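Local coordinates for Non-catalytic protein 1 (Piromyces equi, PDB 1WCU) that probably binds plant cell-wall polysaccharides as a non-catalytic family 29 carbohydrate-binding module, at residues L66-T72 with I127-Y133. Numbering follows the deposited sequence.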
loop_
_atom_site.group_PDB
_atom_site.type_symbol
_atom_site.label_atom_id
_atom_site.label_comp_id
_atom_site.label_asym_id
_atom_site.label_seq_id
_atom_site.Cartn_x
_atom_site.Cartn_y
_atom_site.Cartn_z
ATOM N N LEU A 66 -0.714 0.191 6.973
ATOM C CA LEU A 66 -0.032 -1.100 6.797
ATOM C C LEU A 66 1.107 -1.232 7.786
ATOM O O LEU A 66 1.525 -0.235 8.410
ATOM C CB LEU A 66 0.476 -1.285 5.360
ATOM C CG LEU A 66 1.764 -0.566 4.955
ATOM C CD1 LEU A 66 2.258 -1.093 3.603
ATOM C CD2 LEU A 66 1.563 0.916 4.893
ATOM N N GLN A 67 1.595 -2.457 7.913
ATOM C CA GLN A 67 2.823 -2.742 8.655
ATOM C C GLN A 67 3.931 -3.141 7.678
ATOM O O GLN A 67 3.693 -3.888 6.722
ATOM C CB GLN A 67 2.596 -3.848 9.687
ATOM C CG GLN A 67 1.533 -3.493 10.714
ATOM C CD GLN A 67 1.330 -4.535 11.794
ATOM O OE1 GLN A 67 0.359 -4.446 12.568
ATOM N NE2 GLN A 67 2.196 -5.531 11.839
ATOM N N VAL A 68 5.136 -2.636 7.941
ATOM C CA VAL A 68 6.300 -2.911 7.092
ATOM C C VAL A 68 7.480 -3.351 7.956
ATOM O O VAL A 68 7.698 -2.795 9.040
ATOM C CB VAL A 68 6.731 -1.669 6.300
ATOM C CG1 VAL A 68 7.852 -2.022 5.321
ATOM C CG2 VAL A 68 5.544 -1.082 5.556
ATOM N N LYS A 69 8.238 -4.338 7.460
ATOM C CA LYS A 69 9.520 -4.771 8.022
ATOM C C LYS A 69 10.480 -4.816 6.858
ATOM O O LYS A 69 10.203 -5.471 5.857
ATOM C CB LYS A 69 9.387 -6.162 8.659
ATOM C CG LYS A 69 10.713 -6.742 9.129
ATOM C CD LYS A 69 10.533 -8.105 9.777
ATOM C CE LYS A 69 10.233 -9.180 8.806
ATOM N NZ LYS A 69 10.175 -10.516 9.501
ATOM N N THR A 70 11.611 -4.129 6.963
ATOM C CA THR A 70 12.564 -4.066 5.853
ATOM C C THR A 70 13.879 -3.421 6.257
ATOM O O THR A 70 13.921 -2.619 7.192
ATOM C CB THR A 70 11.958 -3.260 4.651
ATOM O OG1 THR A 70 12.825 -3.364 3.509
ATOM C CG2 THR A 70 11.755 -1.804 4.992
ATOM N N GLU A 71 14.932 -3.741 5.502
ATOM C CA GLU A 71 16.226 -3.073 5.624
ATOM C C GLU A 71 16.416 -1.905 4.647
ATOM O O GLU A 71 17.426 -1.204 4.697
ATOM C CB GLU A 71 17.357 -4.089 5.454
ATOM C CG GLU A 71 17.467 -5.108 6.569
ATOM C CD GLU A 71 18.687 -5.985 6.383
ATOM O OE1 GLU A 71 19.802 -5.524 6.705
ATOM O OE2 GLU A 71 18.529 -7.115 5.876
ATOM N N THR A 72 15.457 -1.685 3.746
ATOM C CA THR A 72 15.500 -0.533 2.865
ATOM C C THR A 72 14.452 0.513 3.328
ATOM O O THR A 72 14.096 0.564 4.501
ATOM C CB THR A 72 15.397 -0.956 1.371
ATOM O OG1 THR A 72 15.681 0.165 0.521
ATOM C CG2 THR A 72 14.026 -1.552 1.008
ATOM N N ILE A 127 16.269 -5.090 -2.172
ATOM C CA ILE A 127 16.110 -5.661 -0.818
ATOM C C ILE A 127 14.621 -5.900 -0.553
ATOM O O ILE A 127 13.812 -5.027 -0.832
ATOM C CB ILE A 127 16.641 -4.681 0.249
ATOM C CG1 ILE A 127 18.181 -4.597 0.155
ATOM C CG2 ILE A 127 16.220 -5.086 1.673
ATOM C CD1 ILE A 127 18.784 -3.555 1.035
ATOM N N PRO A 128 14.256 -7.065 -0.006
ATOM C CA PRO A 128 12.834 -7.325 0.215
ATOM C C PRO A 128 12.192 -6.371 1.230
ATOM O O PRO A 128 12.803 -5.994 2.241
ATOM C CB PRO A 128 12.801 -8.777 0.691
ATOM C CG PRO A 128 14.154 -9.007 1.272
ATOM C CD PRO A 128 15.091 -8.214 0.391
ATOM N N ILE A 129 10.955 -5.984 0.919
ATOM C CA ILE A 129 10.111 -5.149 1.759
ATOM C C ILE A 129 8.924 -6.019 2.154
ATOM O O ILE A 129 8.108 -6.373 1.293
ATOM C CB ILE A 129 9.660 -3.881 0.993
ATOM C CG1 ILE A 129 10.886 -3.043 0.598
ATOM C CG2 ILE A 129 8.689 -3.058 1.838
ATOM C CD1 ILE A 129 10.625 -2.105 -0.536
ATOM N N TYR A 130 8.862 -6.398 3.429
ATOM C CA TYR A 130 7.832 -7.300 3.949
ATOM C C TYR A 130 6.666 -6.511 4.519
ATOM O O TYR A 130 6.857 -5.563 5.289
ATOM C CB TYR A 130 8.408 -8.206 5.062
ATOM C CG TYR A 130 9.594 -9.048 4.631
ATOM C CD1 TYR A 130 10.882 -8.563 4.747
ATOM C CD2 TYR A 130 9.418 -10.335 4.129
ATOM C CE1 TYR A 130 11.976 -9.320 4.362
ATOM C CE2 TYR A 130 10.505 -11.106 3.725
ATOM C CZ TYR A 130 11.780 -10.597 3.859
ATOM O OH TYR A 130 12.875 -11.363 3.448
ATOM N N MET A 131 5.450 -6.897 4.133
ATOM C CA MET A 131 4.258 -6.134 4.515
ATOM C C MET A 131 3.174 -7.045 5.081
ATOM O O MET A 131 3.018 -8.183 4.645
ATOM C CB MET A 131 3.702 -5.372 3.301
ATOM C CG MET A 131 4.628 -4.258 2.867
ATOM S SD MET A 131 4.252 -3.601 1.245
ATOM C CE MET A 131 5.217 -4.698 0.241
ATOM N N ARG A 132 2.403 -6.508 6.026
ATOM C CA ARG A 132 1.223 -7.180 6.554
ATOM C C ARG A 132 0.118 -6.164 6.801
ATOM O O ARG A 132 0.388 -4.979 6.979
ATOM C CB ARG A 132 1.531 -7.891 7.884
ATOM C CG ARG A 132 2.419 -9.107 7.749
ATOM C CD ARG A 132 2.808 -9.672 9.116
ATOM N NE ARG A 132 3.655 -10.853 8.968
ATOM C CZ ARG A 132 4.369 -11.408 9.945
ATOM N NH1 ARG A 132 4.324 -10.911 11.168
ATOM N NH2 ARG A 132 5.149 -12.441 9.681
ATOM N N TYR A 133 -1.120 -6.640 6.844
ATOM C CA TYR A 133 -2.267 -5.831 7.278
ATOM C C TYR A 133 -2.389 -4.521 6.488
ATOM O O TYR A 133 -2.454 -3.439 7.062
ATOM C CB TYR A 133 -2.243 -5.577 8.801
ATOM C CG TYR A 133 -1.921 -6.790 9.646
ATOM C CD1 TYR A 133 -2.759 -7.889 9.697
ATOM C CD2 TYR A 133 -0.748 -6.826 10.367
ATOM C CE1 TYR A 133 -2.408 -9.027 10.495
ATOM C CE2 TYR A 133 -0.398 -7.907 11.139
ATOM C CZ TYR A 133 -1.212 -8.997 11.202
ATOM O OH TYR A 133 -0.793 -10.053 11.996
HETATM O O HOH W 1 2.787 -8.482 12.430
HETATM O O HOH W 2 14.628 -6.446 4.299
#
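At one end of this strand pair a threonine hydroxyl takes over from backbone pairing. T70 OG1 donates to P128 O at 2.9 Å. T70 OG1 also accepts from T72 N at 3.1 Å, and this second bond makes an ST turn where strand 62-70 ends. Water 2 braces the same spot: it donates to P128 O and accepts from E71 N. The two strands are antiparallel neighbours in one sheet of a two-sheet beta-sandwich, the jelly-roll fold of family 29 modules. Strand 62-70 also pairs with strand 101-109, and strand 129-137 with strand 35-38.

Q67 with R132 and K69 with Y130 are hydrogen-bonded pairs: Q67 N to R132 O 2.9 Å, R132 N to Q67 O 3.0 Å, K69 N to Y130 O 2.8 Å, Y130 N to K69 O 2.9 Å. V68 with M131 is the non-hydrogen-bonded pair between them. There V68 CA lies 3.3 Å from Y130 O in a CA-H...O contact.

V68, T70, I129 and M131 put their side chains on the buried face. V68 CG1 meets I129 CG2 at 3.7 Å, and F95 of strand 90-98, from the facing sheet, packs on V68, T70 and I129.

The opposite face carries Q67, K69, Y130 and R132 and is more polar. K69 NZ forms a salt bridge with D33; its cation-pi approach to Y130 is long and at most weak. R132 binds the backbone oxygens of D33 and N34. Q67 OE1 hydrogen-bonds to Y65 OH. Water 1 accepts from R132 NH1 at 3.1 Å and, weakly, from Q67 NE2 at 3.1 Å.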